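Local coordinates for siderophore-interacting protein (Aeromonas hydrophila, PDB 6K2L) that binds FAD and, as a siderophore-interacting flavoprotein, probably reduces ferric siderophores so that their iron can be released, at residues A45-M50 against A122-G127; R11-K16 against P33-Y38; L51-Q56 against R77-T82. The protein carries 1 engineered substitution. All coordinates share one frame; numbering follows the deposited sequence.

Interaction 1: residues A45-M50 against A122-G127; sequences AHIKIM and AISGPG. With FAD (flavin-adenine dinucleotide), chain C.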
# COMPACT_ATOMS: atom_id res chain seq x y z
N ALA A 45 -0.54 7.43 -4.72
CA ALA A 45 -0.76 8.86 -4.64
C ALA A 45 -0.46 9.54 -5.98
O ALA A 45 0.03 8.92 -6.93
CB ALA A 45 0.11 9.43 -3.52
N HIS A 46 -0.76 10.83 -6.06
CA HIS A 46 -0.35 11.64 -7.20
C HIS A 46 1.01 12.26 -6.94
O HIS A 46 1.41 12.47 -5.80
CB HIS A 46 -1.35 12.75 -7.47
CG HIS A 46 -2.76 12.30 -7.34
ND1 HIS A 46 -3.78 13.13 -6.92
CD2 HIS A 46 -3.32 11.09 -7.58
CE1 HIS A 46 -4.91 12.45 -6.90
NE2 HIS A 46 -4.67 11.21 -7.30
N ILE A 47 1.72 12.52 -8.03
CA ILE A 47 2.94 13.30 -8.02
C ILE A 47 2.93 14.19 -9.25
O ILE A 47 2.17 13.98 -10.20
CB ILE A 47 4.20 12.42 -8.01
CG1 ILE A 47 4.11 11.31 -9.06
CG2 ILE A 47 4.41 11.81 -6.66
CD1 ILE A 47 5.43 10.54 -9.24
N LYS A 48 3.78 15.20 -9.21
CA LYS A 48 4.15 15.96 -10.39
C LYS A 48 5.51 15.44 -10.85
O LYS A 48 6.44 15.35 -10.04
CB LYS A 48 4.24 17.45 -10.06
CG LYS A 48 2.96 18.08 -9.57
CD LYS A 48 1.78 17.68 -10.45
CE LYS A 48 0.74 18.78 -10.53
NZ LYS A 48 1.32 19.95 -11.28
N ILE A 49 5.61 15.06 -12.13
CA ILE A 49 6.92 14.85 -12.75
C ILE A 49 7.31 16.14 -13.46
O ILE A 49 6.46 16.88 -13.99
CB ILE A 49 6.93 13.63 -13.70
CG1 ILE A 49 6.23 13.94 -15.02
CG2 ILE A 49 6.42 12.38 -13.02
CD1 ILE A 49 6.49 12.88 -16.11
N MET A 50 8.59 16.44 -13.42
CA MET A 50 9.13 17.67 -13.97
C MET A 50 10.01 17.28 -15.15
O MET A 50 11.01 16.58 -14.98
CB MET A 50 9.90 18.45 -12.92
CG MET A 50 9.02 19.01 -11.80
SD MET A 50 9.89 19.59 -10.30
CE MET A 50 9.69 18.14 -9.26
N ALA A 122 12.77 14.12 -12.77
CA ALA A 122 12.53 14.80 -11.52
C ALA A 122 11.09 14.55 -11.08
O ALA A 122 10.17 14.52 -11.91
CB ALA A 122 12.79 16.29 -11.65
N ILE A 123 10.90 14.33 -9.78
CA ILE A 123 9.55 14.16 -9.25
C ILE A 123 9.40 14.92 -7.94
O ILE A 123 10.35 15.06 -7.16
CB ILE A 123 9.15 12.68 -9.04
CG1 ILE A 123 10.01 12.03 -7.96
CG2 ILE A 123 9.25 11.90 -10.34
CD1 ILE A 123 9.25 11.08 -7.10
N SER A 124 8.18 15.41 -7.74
CA SER A 124 7.73 16.08 -6.53
C SER A 124 7.42 15.07 -5.44
O SER A 124 7.62 13.86 -5.59
CB SER A 124 6.47 16.86 -6.83
OG SER A 124 5.39 15.96 -6.70
N GLY A 125 6.85 15.55 -4.34
CA GLY A 125 6.35 14.67 -3.30
C GLY A 125 4.90 14.33 -3.59
O GLY A 125 4.31 14.82 -4.56
N PRO A 126 4.29 13.49 -2.75
CA PRO A 126 2.93 13.04 -3.03
C PRO A 126 1.87 13.99 -2.49
O PRO A 126 2.04 14.66 -1.47
CB PRO A 126 2.87 11.67 -2.34
CG PRO A 126 4.03 11.63 -1.37
CD PRO A 126 4.84 12.90 -1.52
N GLY A 127 0.77 14.08 -3.24
CA GLY A 127 -0.44 14.75 -2.79
C GLY A 127 -1.64 13.82 -2.90
O GLY A 127 -1.55 12.66 -3.37
PA FAD C . 0.12 16.18 -23.35
O1A FAD C . 1.31 17.00 -23.74
O2A FAD C . -0.59 16.63 -22.06
O5B FAD C . -1.07 16.14 -24.45
C5B FAD C . -0.80 15.89 -25.84
C4B FAD C . -2.02 15.37 -26.57
O4B FAD C . -2.19 13.96 -26.31
C3B FAD C . -3.37 16.01 -26.24
O3B FAD C . -4.18 16.07 -27.41
C2B FAD C . -3.95 15.07 -25.18
O2B FAD C . -5.37 15.03 -25.12
C1B FAD C . -3.43 13.71 -25.66
N9A FAD C . -3.17 12.79 -24.59
C8A FAD C . -2.58 13.09 -23.38
N7A FAD C . -2.42 12.05 -22.60
C5A FAD C . -2.93 10.99 -23.35
C6A FAD C . -3.05 9.62 -23.09
N6A FAD C . -2.62 9.04 -21.96
N1A FAD C . -3.62 8.84 -24.05
C2A FAD C . -4.03 9.42 -25.18
N3A FAD C . -3.95 10.71 -25.54
C4A FAD C . -3.39 11.44 -24.58
N1 FAD C . -1.46 9.44 -16.99
C2 FAD C . -0.74 8.29 -17.07
O2 FAD C . -0.34 7.83 -18.15
N3 FAD C . -0.44 7.58 -15.91
C4 FAD C . -0.80 7.93 -14.63
O4 FAD C . -0.46 7.22 -13.68
C4X FAD C . -1.55 9.17 -14.56
N5 FAD C . -1.94 9.59 -13.36
C5X FAD C . -2.65 10.76 -13.29
C6 FAD C . -3.09 11.20 -12.05
C7 FAD C . -3.84 12.37 -11.92
C7M FAD C . -4.27 12.82 -10.55
C8 FAD C . -4.14 13.12 -13.07
C8M FAD C . -4.92 14.42 -12.98
C9 FAD C . -3.70 12.69 -14.32
C9A FAD C . -2.97 11.51 -14.44
N10 FAD C . -2.54 11.03 -15.69
C10 FAD C . -1.84 9.85 -15.79
C1' FAD C . -2.88 11.77 -16.93
C2' FAD C . -1.69 12.47 -17.59
O2' FAD C . -1.25 13.60 -16.84
C3' FAD C . -2.11 12.91 -19.00
O3' FAD C . -2.21 11.75 -19.82
C4' FAD C . -1.17 13.91 -19.66
O4' FAD C . -1.91 14.66 -20.63
C5' FAD C . 0.02 13.23 -20.28
O5' FAD C . 0.96 14.22 -20.74
P FAD C . 1.66 14.11 -22.15
O1P FAD C . 2.83 15.10 -22.11
O2P FAD C . 2.02 12.74 -22.49
O3P FAD C . 0.55 14.66 -23.16
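Segments 45-50 and 122-127 run antiparallel, with end directions 146° apart, and form two strand pairs: I49 with I123 (non-hydrogen-bonded) and M50 with A122 (hydrogen-bonded, M50 N to A122 O 2.9 Å). Next to these, S124 N reaches K48 O at 2.9 Å, nearly along the C=O axis. The return bond from K48 uses a side chain: S124 OG, held between its own N and carbonyl carbon (chi1 85°), accepts K48 N at 3.1 Å and donates to G125 O at 2.7 Å, in the carbonyl plane on a lone pair. Further along, G127 N bonds to H46 O at 3.1 Å, with a weak bond back from H46 N to G127 O.

On one face of the sheet, I49 and I123 cross obliquely and meet CG2 to CG2 at 3.9 Å. On the other face, CB of M50 packs on CB of A122, and a bend at chi3 (-98°) curls CE back to S124 N at 3.5 Å. The H46 ring receives the flavin methyl C7M over its centre, 3.4 Å above the plane.

The S124 hydroxyl thus accepts one bond and donates another, which fixes its rotation and continues the backbone pairing through a side-chain oxygen between the bonds of A122 and those of G127. H46 meets the dimethyl edge of the isoalloxazine through apolar, CH-pi-like packing.

Interaction 2: residues R11-K16 against P33-Y38; sequences RLLTVK and PELADY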
# COMPACT_ATOMS: atom_id res chain seq x y z
N ARG A 11 13.07 15.36 -6.10
CA ARG A 11 14.19 14.43 -6.24
C ARG A 11 14.39 14.05 -7.69
O ARG A 11 13.42 13.87 -8.44
CB ARG A 11 13.98 13.17 -5.41
CG ARG A 11 13.86 13.42 -3.95
CD ARG A 11 12.97 12.39 -3.40
NE ARG A 11 13.18 12.12 -1.97
CZ ARG A 11 12.46 12.67 -1.01
NH1 ARG A 11 11.49 13.54 -1.33
NH2 ARG A 11 12.69 12.35 0.26
N LEU A 12 15.65 13.93 -8.09
CA LEU A 12 16.01 13.48 -9.42
C LEU A 12 16.28 11.99 -9.34
O LEU A 12 17.18 11.57 -8.61
CB LEU A 12 17.23 14.22 -9.95
CG LEU A 12 17.41 14.14 -11.48
CD1 LEU A 12 16.31 14.93 -12.22
CD2 LEU A 12 18.81 14.63 -11.88
N LEU A 13 15.48 11.19 -10.05
CA LEU A 13 15.63 9.75 -10.04
C LEU A 13 16.15 9.29 -11.39
O LEU A 13 16.06 10.01 -12.39
CB LEU A 13 14.30 9.04 -9.73
CG LEU A 13 13.42 9.72 -8.67
CD1 LEU A 13 12.03 9.10 -8.61
CD2 LEU A 13 14.10 9.63 -7.35
N THR A 14 16.70 8.07 -11.39
CA THR A 14 17.23 7.44 -12.58
C THR A 14 16.36 6.23 -12.92
O THR A 14 15.87 5.53 -12.03
CB THR A 14 18.69 7.03 -12.35
OG1 THR A 14 19.48 8.20 -12.08
CG2 THR A 14 19.28 6.29 -13.55
N VAL A 15 16.18 5.98 -14.21
CA VAL A 15 15.42 4.80 -14.61
C VAL A 15 16.29 3.56 -14.37
O VAL A 15 17.42 3.47 -14.85
CB VAL A 15 14.99 4.90 -16.08
CG1 VAL A 15 14.31 3.59 -16.52
CG2 VAL A 15 14.09 6.11 -16.30
N LYS A 16 15.78 2.62 -13.60
CA LYS A 16 16.42 1.34 -13.36
C LYS A 16 16.06 0.33 -14.44
O LYS A 16 16.95 -0.27 -15.05
CB LYS A 16 16.02 0.81 -11.97
CG LYS A 16 16.93 -0.23 -11.39
CD LYS A 16 16.70 -0.35 -9.91
CE LYS A 16 16.28 -1.74 -9.52
NZ LYS A 16 17.44 -2.56 -9.04
N PRO A 33 19.06 6.93 -4.14
CA PRO A 33 19.24 6.93 -2.68
C PRO A 33 18.44 8.02 -1.99
O PRO A 33 18.17 7.90 -0.79
CB PRO A 33 20.75 7.13 -2.52
CG PRO A 33 21.32 6.55 -3.81
CD PRO A 33 20.34 6.98 -4.86
N GLU A 34 18.03 9.06 -2.71
CA GLU A 34 17.12 10.06 -2.19
C GLU A 34 15.70 9.53 -1.93
O GLU A 34 14.85 10.29 -1.44
CB GLU A 34 17.04 11.22 -3.18
CG GLU A 34 17.94 12.38 -2.86
CD GLU A 34 17.77 13.49 -3.88
OE1 GLU A 34 18.09 13.26 -5.07
OE2 GLU A 34 17.29 14.58 -3.48
N LEU A 35 15.40 8.27 -2.27
CA LEU A 35 14.08 7.71 -2.00
C LEU A 35 13.96 7.16 -0.58
O LEU A 35 12.85 6.80 -0.17
CB LEU A 35 13.76 6.61 -3.01
CG LEU A 35 13.48 7.15 -4.42
CD1 LEU A 35 13.08 6.04 -5.36
CD2 LEU A 35 12.42 8.26 -4.35
N ALA A 36 15.06 7.12 0.18
CA ALA A 36 15.06 6.48 1.49
C ALA A 36 14.14 7.19 2.48
O ALA A 36 13.48 6.54 3.30
CB ALA A 36 16.49 6.44 2.03
N ASP A 37 14.05 8.51 2.43
CA ASP A 37 13.14 9.24 3.31
C ASP A 37 11.85 9.68 2.60
O ASP A 37 11.10 10.50 3.14
CB ASP A 37 13.84 10.45 3.92
CG ASP A 37 14.49 11.30 2.87
OD1 ASP A 37 14.49 10.85 1.71
OD2 ASP A 37 14.99 12.40 3.19
N TYR A 38 11.59 9.15 1.41
CA TYR A 38 10.39 9.54 0.68
C TYR A 38 9.16 9.08 1.44
O TYR A 38 9.11 7.92 1.88
CB TYR A 38 10.42 8.93 -0.73
CG TYR A 38 9.44 9.56 -1.69
CD1 TYR A 38 9.74 10.74 -2.35
CD2 TYR A 38 8.21 8.97 -1.95
CE1 TYR A 38 8.85 11.31 -3.24
CE2 TYR A 38 7.31 9.53 -2.81
CZ TYR A 38 7.63 10.69 -3.46
OH TYR A 38 6.73 11.28 -4.32
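Polar bonds dominate this contact, and most of them converge on R11. Its CG lies anti to the carbonyl carbon, and a bend at chi2 (149°) sends the guanidinium to the turn in 33-38. NE donates to E34 O at 2.5 Å along a nearly straight path; the oxygen lies in the guanidinium plane, while the donor stands above the carbonyl plane. NH2 forms a salt bridge with D37 OD1 at 2.8 Å. With the two planes 76° apart, the carboxylate is met from above and engages through one oxygen, not as a two-pronged pair. R9 takes D37 OD2 and E34 OE2, and R11 NH1 is held by V7 O, so the charges are shared among several partners.

Against one face of the guanidinium rests Y38 CD1, 3.3 Å above the plane. The phenol ring is turned 80° to that plane, which excludes a parallel stack; its OH bonds to S124 O.

Apolar packing is smaller: L13 and L35 cross at about a right angle, CD2 to CD2 at 3.7 Å.

Backbone bonding shapes the acceptor side, where Y38 N to L35 O (3.1 Å) closes a type I turn from L35 to Y38. Here an arginine on the first strand of the antiparallel barrel pins the connection that follows the second, within the FAD-binding barrel domain of a ferredoxin-reductase-like flavoprotein.

Interaction 3: residues L51-Q56 against R77-T82; sequences LPQPGQ and RPIMRT. With FAD (flavin-adenine dinucleotide), chain C.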
# COMPACT_ATOMS: atom_id res chain seq x y z
N LEU A 51 9.61 17.69 -16.30
CA LEU A 51 10.31 17.43 -17.53
C LEU A 51 10.98 18.71 -18.02
O LEU A 51 10.52 19.81 -17.71
CB LEU A 51 9.35 16.89 -18.60
CG LEU A 51 8.73 15.55 -18.17
CD1 LEU A 51 7.26 15.37 -18.62
CD2 LEU A 51 9.56 14.36 -18.62
N PRO A 52 12.08 18.59 -18.75
CA PRO A 52 12.69 19.76 -19.38
C PRO A 52 11.76 20.43 -20.38
O PRO A 52 10.90 19.81 -21.00
CB PRO A 52 13.91 19.16 -20.10
CG PRO A 52 13.57 17.65 -20.22
CD PRO A 52 12.86 17.36 -18.96
N GLN A 53 11.96 21.74 -20.53
CA GLN A 53 11.33 22.50 -21.60
C GLN A 53 11.98 22.17 -22.94
O GLN A 53 13.03 21.52 -23.00
CB GLN A 53 11.48 23.99 -21.32
CG GLN A 53 11.05 24.45 -19.97
CD GLN A 53 11.57 25.86 -19.66
OE1 GLN A 53 11.80 26.68 -20.57
NE2 GLN A 53 11.76 26.14 -18.38
N PRO A 54 11.36 22.60 -24.04
CA PRO A 54 12.00 22.41 -25.36
C PRO A 54 13.44 22.85 -25.43
O PRO A 54 14.26 22.15 -26.03
CB PRO A 54 11.11 23.25 -26.29
CG PRO A 54 9.75 23.21 -25.65
CD PRO A 54 9.97 23.09 -24.16
N GLY A 55 13.79 23.98 -24.83
CA GLY A 55 15.19 24.37 -24.93
C GLY A 55 16.12 23.81 -23.86
O GLY A 55 17.25 24.31 -23.75
N GLN A 56 15.72 22.81 -23.09
CA GLN A 56 16.60 22.32 -22.03
C GLN A 56 17.01 20.87 -22.27
O GLN A 56 16.26 20.07 -22.83
CB GLN A 56 15.93 22.43 -20.66
CG GLN A 56 15.38 23.82 -20.32
CD GLN A 56 14.51 23.76 -19.08
OE1 GLN A 56 13.68 22.85 -18.93
NE2 GLN A 56 14.71 24.70 -18.16
N ARG A 77 11.91 27.03 -15.01
CA ARG A 77 10.84 26.17 -14.53
C ARG A 77 10.60 24.99 -15.48
O ARG A 77 10.46 25.20 -16.69
CB ARG A 77 9.56 26.99 -14.38
CG ARG A 77 8.59 26.51 -13.29
CD ARG A 77 7.11 26.90 -13.61
NE ARG A 77 6.96 28.34 -13.83
CZ ARG A 77 7.02 29.28 -12.88
NH1 ARG A 77 7.21 28.95 -11.60
NH2 ARG A 77 6.89 30.56 -13.22
N PRO A 78 10.53 23.77 -14.98
CA PRO A 78 10.23 22.63 -15.85
C PRO A 78 8.75 22.58 -16.21
O PRO A 78 7.89 23.20 -15.58
CB PRO A 78 10.64 21.43 -14.99
CG PRO A 78 10.48 21.88 -13.62
CD PRO A 78 10.79 23.36 -13.59
N ILE A 79 8.46 21.83 -17.28
CA ILE A 79 7.09 21.46 -17.60
C ILE A 79 6.64 20.40 -16.60
O ILE A 79 7.42 19.54 -16.19
CB ILE A 79 6.98 20.95 -19.04
CG1 ILE A 79 7.58 21.99 -20.00
CG2 ILE A 79 5.54 20.66 -19.42
CD1 ILE A 79 7.91 21.39 -21.34
N MET A 80 5.39 20.49 -16.16
CA MET A 80 4.89 19.59 -15.14
C MET A 80 3.79 18.72 -15.72
O MET A 80 2.98 19.18 -16.53
CB MET A 80 4.36 20.37 -13.95
CG MET A 80 5.29 21.49 -13.59
SD MET A 80 6.34 20.97 -12.24
CE MET A 80 5.16 21.25 -10.91
N ARG A 81 3.80 17.44 -15.34
CA ARG A 81 2.67 16.56 -15.61
C ARG A 81 2.31 15.83 -14.33
O ARG A 81 3.19 15.53 -13.51
CB ARG A 81 2.98 15.53 -16.71
CG ARG A 81 3.25 16.13 -18.09
CD ARG A 81 2.01 16.69 -18.68
NE ARG A 81 2.15 17.14 -20.07
CZ ARG A 81 2.40 18.40 -20.43
NH1 ARG A 81 2.59 19.32 -19.50
NH2 ARG A 81 2.44 18.74 -21.71
N THR A 82 1.04 15.49 -14.18
CA THR A 82 0.57 14.73 -13.02
C THR A 82 0.57 13.24 -13.33
O THR A 82 0.08 12.82 -14.38
CB THR A 82 -0.82 15.17 -12.60
OG1 THR A 82 -0.79 16.58 -12.36
CG2 THR A 82 -1.23 14.44 -11.31
PA FAD C . 0.12 16.18 -23.35
O1A FAD C . 1.31 17.00 -23.74
O2A FAD C . -0.59 16.63 -22.06
O5B FAD C . -1.07 16.14 -24.45
C5B FAD C . -0.80 15.89 -25.84
C4B FAD C . -2.02 15.37 -26.57
O4B FAD C . -2.19 13.96 -26.31
C3B FAD C . -3.37 16.01 -26.24
O3B FAD C . -4.18 16.07 -27.41
C2B FAD C . -3.95 15.07 -25.18
O2B FAD C . -5.37 15.03 -25.12
C1B FAD C . -3.43 13.71 -25.66
N9A FAD C . -3.17 12.79 -24.59
C8A FAD C . -2.58 13.09 -23.38
N7A FAD C . -2.42 12.05 -22.60
C5A FAD C . -2.93 10.99 -23.35
C6A FAD C . -3.05 9.62 -23.09
N6A FAD C . -2.62 9.04 -21.96
N1A FAD C . -3.62 8.84 -24.05
C2A FAD C . -4.03 9.42 -25.18
N3A FAD C . -3.95 10.71 -25.54
C4A FAD C . -3.39 11.44 -24.58
N1 FAD C . -1.46 9.44 -16.99
C2 FAD C . -0.74 8.29 -17.07
O2 FAD C . -0.34 7.83 -18.15
N3 FAD C . -0.44 7.58 -15.91
C4 FAD C . -0.80 7.93 -14.63
O4 FAD C . -0.46 7.22 -13.68
C4X FAD C . -1.55 9.17 -14.56
N5 FAD C . -1.94 9.59 -13.36
C5X FAD C . -2.65 10.76 -13.29
C6 FAD C . -3.09 11.20 -12.05
C7 FAD C . -3.84 12.37 -11.92
C7M FAD C . -4.27 12.82 -10.55
C8 FAD C . -4.14 13.12 -13.07
C8M FAD C . -4.92 14.42 -12.98
C9 FAD C . -3.70 12.69 -14.32
C9A FAD C . -2.97 11.51 -14.44
N10 FAD C . -2.54 11.03 -15.69
C10 FAD C . -1.84 9.85 -15.79
C1' FAD C . -2.88 11.77 -16.93
C2' FAD C . -1.69 12.47 -17.59
O2' FAD C . -1.25 13.60 -16.84
C3' FAD C . -2.11 12.91 -19.00
O3' FAD C . -2.21 11.75 -19.82
C4' FAD C . -1.17 13.91 -19.66
O4' FAD C . -1.91 14.66 -20.63
C5' FAD C . 0.02 13.23 -20.28
O5' FAD C . 0.96 14.22 -20.74
P FAD C . 1.66 14.11 -22.15
O1P FAD C . 2.83 15.10 -22.11
O2P FAD C . 2.02 12.74 -22.49
O3P FAD C . 0.55 14.66 -23.16
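L51 and I79 send their side chains to the same face of the sheet, as an antiparallel hydrogen-bonded pair whose two backbone bonds, L51 N to I79 O and I79 N to L51 O, both measure 2.9 Å. The second is more bent at the hydrogen, in keeping with strand pairing that ends here as 51-56 turns off. I79 carries CG1 anti to the carbonyl carbon, and its tip follows the departing chain: CD1 lies 3.6 Å from Q53 CA and also meets P54 CD, the two side chains crossing at about a right angle.

Q53 reaches back to the residue before P78. Its extended chain sets NE2 against R77 O at 2.3 Å, compressed as modelled and bent to 136° at the hydrogen, so the exact length carries little weight; the donor stands 37° above the carbonyl plane, and NE2 also bonds to S75 O. The type I turn from Q53 to Q56 is tied twice, by Q56 N to Q53 O and by Q53 N to Q56 OE1.

R81 points its guanidinium edge at the cofactor. The R81 and L51 side chains cross at about a right angle, CG nearest CD1, and a bend at chi2 (-70°) directs NE to FAD O1P at 3.0 Å and NH2 to FAD O1A at 2.9 Å. One cation therefore spans both phosphates and probably offsets their charge. Its third nitrogen, NH1, donates to M80 O at 3.0 Å and forms a salt bridge with E256, which limits its rotation. T82 places CG2 3.4 Å from FAD C7, while its carbonyl accepts the ribityl O2'.

L51 packs on P107, A108 and F111 of helix 107-114, R81 touches P107, I79 meets E256 of helix 255-266, and M80 leans on K48 and M50 of strand 46-51.

How the interactions relate
From the N terminus, interaction 2 comes first: strand 11-20 turns back through strand 25-31, and the contact closes that short loop at 33-38. Interaction 1 then starts at 45 and closes only at 122-127, enclosing interaction 3, which shuts the loop between strands 46-51 and 79-89. Thus 3 is nested in 1, 2 precedes both in series, and none cross. All three reach one barrel. Interactions 1 and 2 join where strand 120-123 pairs with strand 11-20 (I123 N to R11 O 2.9 Å); interactions 1 and 3 meet where strand 46-51 pairs with 79-89 (I49 N to R81 O), and both touch FAD. Between nearest atoms, interactions 2 and 3 stay about 8 Å apart.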